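Local structure of phospho-2-dehydro-3-deoxyheptonate aldolase (Francisella tularensis, 3TQK) at residues A[52-57]-A[87-92]; A[182-187]-A[228-233]; A[236-241]-A[266-271]; A[260-265]-A[291-296]. The protein probably catalyses the stereospecific condensation of phosphoenolpyruvate with D-erythrose 4-phosphate to DAHP, the first step of the pathway to chorismate. All coordinates share one frame; numbering follows the deposited sequence.

Interaction 1 (A[52-57]-A[87-92])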
loop_
_atom_site.group_PDB
_atom_site.type_symbol
_atom_site.label_atom_id
_atom_site.label_comp_id
_atom_site.label_asym_id
_atom_site.label_seq_id
_atom_site.Cartn_x
_atom_site.Cartn_y
_atom_site.Cartn_z
ATOM N N ALA A 52 23.119 4.532 14.333
ATOM C CA ALA A 52 23.115 4.283 12.887
ATOM C C ALA A 52 22.698 5.559 12.173
ATOM O O ALA A 52 21.783 6.248 12.631
ATOM C CB ALA A 52 22.146 3.173 12.532
ATOM N N VAL A 53 23.365 5.875 11.066
ATOM C CA VAL A 53 23.070 7.088 10.315
ATOM C C VAL A 53 22.880 6.728 8.859
ATOM O O VAL A 53 23.825 6.280 8.193
ATOM C CB VAL A 53 24.189 8.142 10.459
ATOM C CG1 VAL A 53 23.886 9.367 9.619
ATOM C CG2 VAL A 53 24.362 8.538 11.929
ATOM N N VAL A 54 21.643 6.888 8.396
ATOM C CA VAL A 54 21.261 6.632 7.016
ATOM C C VAL A 54 21.248 7.981 6.335
ATOM O O VAL A 54 20.362 8.799 6.573
ATOM C CB VAL A 54 19.876 5.988 6.915
ATOM C CG1 VAL A 54 19.442 5.862 5.431
ATOM C CG2 VAL A 54 19.870 4.640 7.617
ATOM N N VAL A 55 22.250 8.213 5.495
ATOM C CA VAL A 55 22.532 9.540 5.021
ATOM C C VAL A 55 22.805 9.503 3.531
ATOM O O VAL A 55 23.551 8.662 3.042
ATOM C CB VAL A 55 23.741 10.153 5.781
ATOM C CG1 VAL A 55 24.990 9.315 5.574
ATOM C CG2 VAL A 55 23.986 11.576 5.335
ATOM N N GLY A 56 22.186 10.416 2.802
ATOM C CA GLY A 56 22.439 10.521 1.380
ATOM C C GLY A 56 21.399 11.370 0.697
ATOM O O GLY A 56 20.604 12.029 1.368
ATOM N N PRO A 57 21.416 11.379 -0.644
ATOM C CA PRO A 57 20.481 12.154 -1.458
ATOM C C PRO A 57 19.029 11.753 -1.240
ATOM O O PRO A 57 18.752 10.596 -0.917
ATOM C CB PRO A 57 20.907 11.812 -2.884
ATOM C CG PRO A 57 22.340 11.436 -2.766
ATOM C CD PRO A 57 22.448 10.728 -1.470
ATOM N N ILE A 87 25.388 4.410 6.856
ATOM C CA ILE A 87 24.750 3.648 5.794
ATOM C C ILE A 87 24.307 4.638 4.739
ATOM O O ILE A 87 23.611 5.599 5.047
ATOM C CB ILE A 87 23.509 2.893 6.291
ATOM C CG1 ILE A 87 23.893 1.917 7.409
ATOM C CG2 ILE A 87 22.848 2.146 5.113
ATOM C CD1 ILE A 87 22.719 1.185 7.996
HETATM N N MSE A 88 24.722 4.428 3.501
HETATM C CA MSE A 88 24.366 5.384 2.470
HETATM C C MSE A 88 22.976 5.175 1.912
HETATM O O MSE A 88 22.604 4.073 1.525
HETATM C CB MSE A 88 25.299 5.372 1.290
HETATM C CG MSE A 88 24.766 6.366 0.251
HETATM SE SE MSE A 88 26.095 6.889 -0.883
HETATM C CE MSE A 88 25.099 7.764 -2.343
ATOM N N ARG A 89 22.262 6.286 1.815
ATOM C CA ARG A 89 20.901 6.325 1.324
ATOM C C ARG A 89 20.922 6.282 -0.200
ATOM O O ARG A 89 21.461 7.186 -0.856
ATOM C CB ARG A 89 20.261 7.612 1.842
ATOM C CG ARG A 89 18.812 7.811 1.543
ATOM C CD ARG A 89 18.421 9.268 1.811
ATOM N NE ARG A 89 17.174 9.533 1.114
ATOM C CZ ARG A 89 15.965 9.316 1.614
ATOM N NH1 ARG A 89 15.811 8.887 2.856
ATOM N NH2 ARG A 89 14.892 9.554 0.864
ATOM N N VAL A 90 20.360 5.221 -0.765
ATOM C CA VAL A 90 20.323 5.051 -2.212
ATOM C C VAL A 90 18.877 4.792 -2.629
ATOM O O VAL A 90 18.477 3.639 -2.838
ATOM C CB VAL A 90 21.248 3.890 -2.672
ATOM C CG1 VAL A 90 21.522 3.990 -4.159
ATOM C CG2 VAL A 90 22.563 3.893 -1.894
ATOM N N TYR A 91 18.095 5.871 -2.737
ATOM C CA TYR A 91 16.656 5.767 -2.999
ATOM C C TYR A 91 16.323 5.952 -4.467
ATOM O O TYR A 91 16.875 6.824 -5.129
ATOM C CB TYR A 91 15.879 6.767 -2.155
ATOM C CG TYR A 91 15.579 6.258 -0.763
ATOM C CD1 TYR A 91 16.579 5.701 0.028
ATOM C CD2 TYR A 91 14.296 6.319 -0.237
ATOM C CE1 TYR A 91 16.317 5.230 1.298
ATOM C CE2 TYR A 91 14.026 5.850 1.051
ATOM C CZ TYR A 91 15.047 5.308 1.812
ATOM O OH TYR A 91 14.802 4.844 3.092
ATOM N N PHE A 92 15.412 5.133 -4.974
ATOM C CA PHE A 92 15.135 5.122 -6.412
ATOM C C PHE A 92 13.701 5.527 -6.761
ATOM O O PHE A 92 13.242 5.293 -7.880
ATOM C CB PHE A 92 15.448 3.742 -6.989
ATOM C CG PHE A 92 16.899 3.365 -6.906
ATOM C CD1 PHE A 92 17.857 4.117 -7.562
ATOM C CD2 PHE A 92 17.305 2.265 -6.162
ATOM C CE1 PHE A 92 19.199 3.777 -7.496
ATOM C CE2 PHE A 92 18.644 1.919 -6.100
ATOM C CZ PHE A 92 19.590 2.678 -6.764
HETATM O O HOH W 1 17.838 10.296 5.000
HETATM O O HOH W 2 19.370 8.212 -2.371
#
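The first beta-alpha-beta unit of the TIM barrel brings V54 beside I87 and G56 beside R89, in two parallel strands (51-56 and 84-89) linked through helix 63-80. Three backbone bonds alternate between them: I87 N to V53 O at 2.8 Å, V55 N to I87 O at 3.0 Å, and R89 N to V55 O at 3.0 Å. Branched V54 and I87 share one face of the sheet, where V54 CG2 lies 4.2 Å from I87 CB; both rest on W156 of strand 156-159, as expected inside the barrel. V55 and M88, a selenomethionine, turn to the other face, and the end of M88 crosses the P57 ring. Beside R89, G56 suits its place because at its backbone angles a CB would press on both V55 O and R89 O. R89 runs out with CG anti to the backbone N (chi1 -175°) and stays extended to NE, which donates a hydrogen bond to P57 O at 2.8 Å. That bond is bent (133° at the hydrogen), although P57 O lies in the guanidinium plane. R89 NH2 reaches the carbonyl O of C58, and the Y91 ring lies against one guanidinium face, with R89 CZ over the ring centre. Gripped in this way, the guanidinium stands beside the manganese ligands E299 and H266. P57 O also accepts from a water that donates to R89 O and accepts a hydrogen bond from Y91 N, 2.7 Å from the water oxygen.

Interaction 2 (A[182-187]-A[228-233])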
loop_
_atom_site.group_PDB
_atom_site.type_symbol
_atom_site.label_atom_id
_atom_site.label_comp_id
_atom_site.label_asym_id
_atom_site.label_seq_id
_atom_site.Cartn_x
_atom_site.Cartn_y
_atom_site.Cartn_z
ATOM N N PHE A 182 9.974 1.024 9.477
ATOM C CA PHE A 182 8.640 1.372 8.994
ATOM C C PHE A 182 8.308 2.788 9.428
ATOM O O PHE A 182 8.257 3.088 10.628
ATOM C CB PHE A 182 7.581 0.450 9.603
ATOM C CG PHE A 182 7.677 -0.988 9.164
ATOM C CD1 PHE A 182 8.648 -1.824 9.681
ATOM C CD2 PHE A 182 6.767 -1.515 8.262
ATOM C CE1 PHE A 182 8.725 -3.167 9.290
ATOM C CE2 PHE A 182 6.839 -2.868 7.879
ATOM C CZ PHE A 182 7.813 -3.680 8.394
ATOM N N LYS A 183 8.043 3.651 8.460
ATOM C CA LYS A 183 7.729 5.043 8.746
ATOM C C LYS A 183 6.333 5.183 9.346
ATOM O O LYS A 183 5.432 4.419 9.010
ATOM C CB LYS A 183 7.872 5.878 7.471
ATOM C CG LYS A 183 9.330 6.011 7.025
ATOM C CD LYS A 183 9.578 7.195 6.109
ATOM C CE LYS A 183 10.886 7.904 6.467
ATOM N NZ LYS A 183 11.078 9.165 5.689
ATOM N N ASN A 184 6.148 6.134 10.254
ATOM C CA ASN A 184 4.808 6.411 10.743
ATOM C C ASN A 184 3.978 6.974 9.600
ATOM O O ASN A 184 4.517 7.304 8.544
ATOM C CB ASN A 184 4.813 7.306 11.980
ATOM C CG ASN A 184 5.245 8.727 11.697
ATOM O OD1 ASN A 184 4.506 9.505 11.093
ATOM N ND2 ASN A 184 6.416 9.092 12.194
ATOM N N ALA A 185 2.670 7.019 9.788
ATOM C CA ALA A 185 1.752 7.409 8.722
ATOM C C ALA A 185 1.875 8.892 8.352
ATOM O O ALA A 185 2.336 9.708 9.157
ATOM C CB ALA A 185 0.311 7.073 9.126
ATOM N N THR A 186 1.424 9.243 7.144
ATOM C CA THR A 186 1.521 10.631 6.675
ATOM C C THR A 186 0.775 11.600 7.601
ATOM O O THR A 186 1.162 12.759 7.720
ATOM C CB THR A 186 1.041 10.792 5.214
ATOM O OG1 THR A 186 -0.345 10.450 5.109
ATOM C CG2 THR A 186 1.859 9.912 4.265
ATOM N N ASN A 187 -0.274 11.115 8.267
ATOM C CA ASN A 187 -1.029 11.910 9.257
ATOM C C ASN A 187 -0.329 12.068 10.614
ATOM O O ASN A 187 -0.747 12.879 11.441
ATOM C CB ASN A 187 -2.417 11.295 9.488
ATOM C CG ASN A 187 -2.340 9.867 9.987
ATOM O OD1 ASN A 187 -1.678 9.585 10.974
ATOM N ND2 ASN A 187 -2.958 8.951 9.264
ATOM N N VAL A 228 10.464 1.167 14.140
ATOM C CA VAL A 228 9.769 2.370 13.715
ATOM C C VAL A 228 10.764 3.448 13.295
ATOM O O VAL A 228 11.866 3.558 13.864
ATOM C CB VAL A 228 8.884 2.919 14.859
ATOM C CG1 VAL A 228 8.240 4.240 14.478
ATOM C CG2 VAL A 228 7.830 1.898 15.217
ATOM N N ILE A 229 10.374 4.209 12.275
ATOM C CA ILE A 229 11.034 5.453 11.905
ATOM C C ILE A 229 10.050 6.569 12.177
ATOM O O ILE A 229 8.940 6.537 11.657
ATOM C CB ILE A 229 11.384 5.505 10.405
ATOM C CG1 ILE A 229 12.268 4.322 10.009
ATOM C CG2 ILE A 229 12.060 6.854 10.058
ATOM C CD1 ILE A 229 12.292 4.049 8.524
ATOM N N LEU A 230 10.451 7.554 12.973
ATOM C CA LEU A 230 9.612 8.728 13.248
ATOM C C LEU A 230 9.984 9.836 12.258
ATOM O O LEU A 230 11.141 10.211 12.159
ATOM C CB LEU A 230 9.790 9.206 14.688
ATOM C CG LEU A 230 9.391 8.231 15.808
ATOM C CD1 LEU A 230 9.836 8.761 17.170
ATOM C CD2 LEU A 230 7.889 7.946 15.794
ATOM N N ARG A 231 8.995 10.362 11.542
ATOM C CA ARG A 231 9.236 11.276 10.418
ATOM C C ARG A 231 8.199 12.387 10.291
ATOM O O ARG A 231 8.039 12.961 9.220
ATOM C CB ARG A 231 9.307 10.486 9.094
ATOM C CG ARG A 231 8.173 9.498 8.868
ATOM C CD ARG A 231 6.847 10.138 8.449
ATOM N NE ARG A 231 6.907 10.708 7.101
ATOM C CZ ARG A 231 6.027 11.568 6.596
ATOM N NH1 ARG A 231 4.995 11.997 7.310
ATOM N NH2 ARG A 231 6.184 12.004 5.354
ATOM N N GLY A 232 7.503 12.689 11.375
ATOM C CA GLY A 232 6.498 13.745 11.364
ATOM C C GLY A 232 5.234 13.388 10.605
ATOM O O GLY A 232 4.942 12.212 10.377
ATOM N N GLY A 233 4.485 14.413 10.215
ATOM C CA GLY A 233 3.200 14.232 9.530
ATOM C C GLY A 233 2.233 15.334 9.911
ATOM O O GLY A 233 2.627 16.291 10.560
HETATM O O HOH W 3 8.769 10.418 4.576
#
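K183 crosses I229 obliquely with its methylene chain, CG meeting I229 CD1 at 3.9 Å and CE meeting I229 CG2 at 3.9 Å. It crosses R231 at about a right angle, with K183 CD 3.9 Å from R231 CG, and a bend at chi3 (139°) then directs CE and NZ. A long aliphatic stem with a charged tip suits this place, since the stem packs on a strand while NZ reaches past it to a salt bridge with D263. A water links the two cationic side chains, accepting from K183 NZ at 2.9 Å and from R231 NH2, and R231 CB packs on D263 CB. R231 folds back on itself: CG sits between its backbone N and carbonyl carbon (chi1 49°), and further bends at chi2 and chi3 let NH1 donate to G232 O at 3.1 Å, from above that carbonyl plane. Its CD packs beside the N184 side chain, amide and guanidinium planes 74° apart. Behind the side chains the strands pair in parallel, I229 N donating to F182 O at 2.9 Å and N184 N to I229 O at 3.2 Å. Farther on, G233 passes close under T186 O, where the lack of a side chain lets the loops approach, and T186 OG1 bonds E165 of the second subunit. Here strands 179-183 and 226-230 run out into loops at their C-terminal ends, the rim where TIM barrels carry their active sites; K183 accordingly lies beside the manganese ligand H266.

Interaction 3 (A[236-241]-A[266-271]). With MN (manganese (II) ion), chain B.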
loop_
_atom_site.group_PDB
_atom_site.type_symbol
_atom_site.label_atom_id
_atom_site.label_comp_id
_atom_site.label_asym_id
_atom_site.label_seq_id
_atom_site.Cartn_x
_atom_site.Cartn_y
_atom_site.Cartn_z
ATOM N N GLY A 236 2.167 17.065 13.168
ATOM C CA GLY A 236 3.343 17.869 13.487
ATOM C C GLY A 236 4.561 16.993 13.748
ATOM O O GLY A 236 4.451 15.771 13.800
ATOM N N PRO A 237 5.732 17.619 13.930
ATOM C CA PRO A 237 6.969 16.861 14.140
ATOM C C PRO A 237 6.919 15.946 15.375
ATOM O O PRO A 237 6.363 16.328 16.403
ATOM C CB PRO A 237 8.038 17.959 14.309
ATOM C CG PRO A 237 7.424 19.203 13.713
ATOM C CD PRO A 237 5.953 19.080 13.976
ATOM N N ASN A 238 7.480 14.745 15.251
ATOM C CA ASN A 238 7.483 13.769 16.340
ATOM C C ASN A 238 8.887 13.288 16.720
ATOM O O ASN A 238 9.094 12.107 16.981
ATOM C CB ASN A 238 6.550 12.580 16.015
ATOM C CG ASN A 238 6.889 11.877 14.694
ATOM O OD1 ASN A 238 7.977 12.044 14.130
ATOM N ND2 ASN A 238 5.948 11.071 14.205
ATOM N N PHE A 239 9.835 14.221 16.763
ATOM C CA PHE A 239 11.225 13.921 17.108
ATOM C C PHE A 239 11.520 14.116 18.592
ATOM O O PHE A 239 12.538 13.628 19.073
ATOM C CB PHE A 239 12.197 14.767 16.267
ATOM C CG PHE A 239 12.072 16.255 16.485
ATOM C CD1 PHE A 239 11.373 17.044 15.585
ATOM C CD2 PHE A 239 12.659 16.862 17.584
ATOM C CE1 PHE A 239 11.253 18.412 15.780
ATOM C CE2 PHE A 239 12.537 18.227 17.793
ATOM C CZ PHE A 239 11.832 19.004 16.886
ATOM N N SER A 240 10.641 14.820 19.312
ATOM C CA SER A 240 10.877 15.150 20.722
ATOM C C SER A 240 10.873 13.942 21.649
ATOM O O SER A 240 10.355 12.885 21.314
ATOM C CB SER A 240 9.830 16.149 21.235
ATOM O OG SER A 240 8.590 15.507 21.495
ATOM N N LYS A 241 11.441 14.138 22.834
ATOM C CA LYS A 241 11.469 13.133 23.901
ATOM C C LYS A 241 10.075 12.574 24.199
ATOM O O LYS A 241 9.903 11.358 24.275
ATOM C CB LYS A 241 12.089 13.752 25.165
ATOM C CG LYS A 241 12.173 12.841 26.395
ATOM C CD LYS A 241 13.160 11.702 26.232
ATOM C CE LYS A 241 13.575 11.142 27.599
ATOM N NZ LYS A 241 14.571 10.029 27.507
ATOM N N HIS A 266 12.021 15.487 5.884
ATOM C CA HIS A 266 10.591 15.338 5.560
ATOM C C HIS A 266 9.689 16.043 6.576
ATOM O O HIS A 266 9.842 17.242 6.796
ATOM C CB HIS A 266 10.245 13.859 5.353
ATOM C CG HIS A 266 11.106 13.202 4.322
ATOM N ND1 HIS A 266 12.136 12.347 4.650
ATOM C CD2 HIS A 266 11.136 13.331 2.974
ATOM C CE1 HIS A 266 12.741 11.949 3.543
ATOM N NE2 HIS A 266 12.161 12.543 2.514
ATOM N N GLY A 267 8.770 15.315 7.201
ATOM C CA GLY A 267 7.823 15.938 8.126
ATOM C C GLY A 267 8.435 16.575 9.364
ATOM O O GLY A 267 7.852 17.504 9.936
ATOM N N ASN A 268 9.597 16.093 9.798
ATOM C CA ASN A 268 10.213 16.633 11.020
ATOM C C ASN A 268 10.939 17.965 10.795
ATOM O O ASN A 268 10.907 18.847 11.655
ATOM C CB ASN A 268 11.143 15.598 11.676
ATOM C CG ASN A 268 10.395 14.612 12.555
ATOM O OD1 ASN A 268 10.792 13.454 12.702
ATOM N ND2 ASN A 268 9.314 15.068 13.147
ATOM N N SER A 269 11.590 18.104 9.644
ATOM C CA SER A 269 12.181 19.386 9.253
ATOM C C SER A 269 11.137 20.267 8.566
ATOM O O SER A 269 11.398 21.438 8.270
ATOM C CB SER A 269 13.388 19.177 8.330
ATOM O OG SER A 269 13.002 18.796 7.020
ATOM N N GLN A 270 9.957 19.692 8.330
ATOM C CA GLN A 270 8.874 20.321 7.562
ATOM C C GLN A 270 9.355 20.707 6.158
ATOM O O GLN A 270 9.014 21.762 5.635
ATOM C CB GLN A 270 8.276 21.510 8.335
ATOM C CG GLN A 270 7.552 21.079 9.617
ATOM C CD GLN A 270 7.250 22.230 10.564
ATOM O OE1 GLN A 270 8.151 22.966 10.987
ATOM N NE2 GLN A 270 5.980 22.374 10.923
ATOM N N LYS A 271 10.167 19.834 5.563
ATOM C CA LYS A 271 10.690 20.017 4.201
ATOM C C LYS A 271 11.803 21.094 4.091
ATOM O O LYS A 271 12.360 21.315 3.005
ATOM C CB LYS A 271 9.540 20.326 3.215
ATOM C CG LYS A 271 9.454 19.374 2.018
ATOM C CD LYS A 271 8.434 18.237 2.261
ATOM C CE LYS A 271 8.535 17.109 1.219
ATOM N NZ LYS A 271 9.344 15.944 1.710
HETATM MN MN MN B . 12.923 12.836 0.428
#
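N268 leaves the weakly bonded helical turn about 266-269 with its CB 4.2 Å from F239 CD1. One atom on, CG lies 4.0 Å from that same F239 CD1 and 3.9 Å from N238 OD1, touching both the phenyl ring and the N238 amide. The F239 ring and the N268 amide are nearly perpendicular, 85° apart. At the tip, the atom modelled as ND2 is 2.8 Å from N238 N and 3.4 Å from P237 CB. P237, rigid and without an N-H of its own, packs beside the helical turn, while N238 spends its OD1 on G232 N. F239 also packs on I262 and on helix 276-289. H266 binds the manganese ion through NE2 at 2.2 Å, together with C58, E299 and D322, and its ND1 is hydrogen-bonded to D263. A small amide suits N268, having both a donor and an acceptor to offer among backbone groups. Its modelled OD1 faces the carbonyl oxygens of L230 and D263 while ND2 faces an N-H; oxygen and nitrogen are therefore probably exchanged, and with the amide turned over a bond from N238 N becomes possible.

Interaction 4 (A[260-265]-A[291-296])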
loop_
_atom_site.group_PDB
_atom_site.type_symbol
_atom_site.label_atom_id
_atom_site.label_comp_id
_atom_site.label_asym_id
_atom_site.label_seq_id
_atom_site.Cartn_x
_atom_site.Cartn_y
_atom_site.Cartn_z
ATOM N N VAL A 260 14.235 3.050 18.360
ATOM C CA VAL A 260 13.613 4.051 17.495
ATOM C C VAL A 260 14.642 4.751 16.619
ATOM O O VAL A 260 15.715 5.124 17.091
ATOM C CB VAL A 260 12.905 5.129 18.357
ATOM C CG1 VAL A 260 12.414 6.277 17.507
ATOM C CG2 VAL A 260 11.750 4.511 19.148
HETATM N N MSE A 261 14.303 4.919 15.347
HETATM C CA MSE A 261 15.045 5.769 14.427
HETATM C C MSE A 261 14.247 7.052 14.167
HETATM O O MSE A 261 13.014 7.007 14.065
HETATM C CB MSE A 261 15.289 5.038 13.102
HETATM C CG MSE A 261 15.851 5.931 11.982
HETATM SE SE MSE A 261 16.241 4.945 10.352
HETATM C CE MSE A 261 17.719 3.805 10.980
ATOM N N ILE A 262 14.941 8.186 14.033
ATOM C CA ILE A 262 14.276 9.455 13.742
ATOM C C ILE A 262 14.770 10.085 12.431
ATOM O O ILE A 262 15.957 10.297 12.232
ATOM C CB ILE A 262 14.434 10.458 14.906
ATOM C CG1 ILE A 262 14.049 9.794 16.232
ATOM C CG2 ILE A 262 13.567 11.701 14.661
ATOM C CD1 ILE A 262 14.136 10.686 17.437
ATOM N N ASP A 263 13.839 10.386 11.540
ATOM C CA ASP A 263 14.143 11.099 10.300
ATOM C C ASP A 263 14.300 12.568 10.645
ATOM O O ASP A 263 13.369 13.162 11.169
ATOM C CB ASP A 263 12.996 10.908 9.304
ATOM C CG ASP A 263 13.353 11.347 7.877
ATOM O OD1 ASP A 263 14.322 12.118 7.696
ATOM O OD2 ASP A 263 12.646 10.917 6.931
ATOM N N CYS A 264 15.468 13.157 10.387
ATOM C CA CYS A 264 15.638 14.596 10.603
ATOM C C CYS A 264 14.950 15.441 9.522
ATOM O O CYS A 264 14.785 16.653 9.698
ATOM C CB CYS A 264 17.117 14.985 10.635
ATOM S SG CYS A 264 18.070 14.132 11.877
ATOM N N SER A 265 14.573 14.806 8.412
ATOM C CA SER A 265 14.043 15.502 7.243
ATOM C C SER A 265 12.527 15.291 7.101
ATOM O O SER A 265 11.844 14.963 8.071
ATOM C CB SER A 265 14.780 15.004 5.990
ATOM O OG SER A 265 14.622 15.900 4.912
ATOM N N ASN A 291 19.153 5.380 25.712
ATOM C CA ASN A 291 19.537 4.507 24.618
ATOM C C ASN A 291 18.319 4.156 23.739
ATOM O O ASN A 291 18.391 3.228 22.945
ATOM C CB ASN A 291 20.218 3.227 25.155
ATOM C CG ASN A 291 21.678 3.463 25.613
ATOM O OD1 ASN A 291 22.000 4.490 26.193
ATOM N ND2 ASN A 291 22.546 2.491 25.364
ATOM N N ASP A 292 17.220 4.901 23.876
ATOM C CA ASP A 292 15.987 4.631 23.109
ATOM C C ASP A 292 16.102 4.923 21.612
ATOM O O ASP A 292 15.507 4.214 20.796
ATOM C CB ASP A 292 14.804 5.449 23.647
ATOM C CG ASP A 292 14.315 4.973 25.012
ATOM O OD1 ASP A 292 14.517 3.797 25.375
ATOM O OD2 ASP A 292 13.684 5.788 25.708
ATOM N N ILE A 293 16.810 6.000 21.270
ATOM C CA ILE A 293 17.059 6.358 19.880
ATOM C C ILE A 293 18.328 5.639 19.463
ATOM O O ILE A 293 19.365 5.789 20.112
ATOM C CB ILE A 293 17.239 7.883 19.694
ATOM C CG1 ILE A 293 15.985 8.646 20.153
ATOM C CG2 ILE A 293 17.540 8.209 18.237
ATOM C CD1 ILE A 293 16.175 10.179 20.328
ATOM N N PHE A 294 18.241 4.829 18.409
ATOM C CA PHE A 294 19.424 4.151 17.862
ATOM C C PHE A 294 19.949 4.759 16.579
ATOM O O PHE A 294 21.102 4.507 16.213
ATOM C CB PHE A 294 19.155 2.665 17.608
ATOM C CG PHE A 294 18.444 2.373 16.306
ATOM C CD1 PHE A 294 19.154 2.233 15.121
ATOM C CD2 PHE A 294 17.064 2.199 16.278
ATOM C CE1 PHE A 294 18.513 1.949 13.937
ATOM C CE2 PHE A 294 16.406 1.913 15.087
ATOM C CZ PHE A 294 17.138 1.792 13.913
ATOM N N GLY A 295 19.114 5.523 15.877
ATOM C CA GLY A 295 19.454 5.972 14.524
ATOM C C GLY A 295 18.748 7.239 14.076
ATOM O O GLY A 295 17.744 7.652 14.664
ATOM N N VAL A 296 19.317 7.869 13.046
ATOM C CA VAL A 296 18.709 9.014 12.392
ATOM C C VAL A 296 18.812 8.873 10.876
ATOM O O VAL A 296 19.588 8.054 10.368
ATOM C CB VAL A 296 19.355 10.336 12.850
ATOM C CG1 VAL A 296 19.151 10.530 14.346
ATOM C CG2 VAL A 296 20.852 10.376 12.496
#
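I262 and I293 meet tip to tip, CD1 to CD1 at 3.6 Å, as branched side chains on one face of two parallel strands. On the other face the selenomethionine M261 bends at chi3 (-66°) to bring CE within 3.6 Å of F294 CE1. F294 CG stands between its own backbone N and carbonyl carbon (chi1 82°), which swings the ring back against the neighbouring strand, CD2 3.3 Å from V260 O. Toward the far end, V296 CB packs on C264 SG at 4.1 Å. Between V260 and M261 the register slips by one residue: V260 pairs with I293 but M261 with G295, a beta bulge that takes up F294. G295 suits its place, as a CB would crowd M261 CE. Backbone bonds tie the strands together: V260 N donates to D292 O at 3.0 Å, F294 N to V260 O at 2.9 Å, and I262 N to G295 O at 2.9 Å. Past the strand, D263 OD1 accepts from S265 N at 2.8 Å, an Asx turn, and S265 OG bonds the manganese ligand E299. V260 and I262 lie against helix 241-253, V296 and again I262 against helix 276-289, and F294 against helix 27-45, while M261 exchanges backbone bonds with V228 and L230 of strand 226-230.

Overall arrangement
All four contacts belong to one eight-stranded TIM barrel. Interactions 1, 2 and 4 each join adjacent strands, and interaction 3 ties a loop to the short helix 266-269 beyond strand 260-263. Interaction 1 comes first along the chain and interaction 2 follows; the segments of 3 and 4 then alternate. Strands 51-56 and 293-299 close the barrel, so interactions 1 and 4 share backbone bonds between A52 and F294 and V296. Strands 226-230 and 260-263 likewise join 2 to 4. Interactions 2 and 3 have centres about 9 Å apart, whereas 1 and 3 lie about 18 Å apart. R89, K183, D263 and H266 thereby gather around the manganese site from separate contacts.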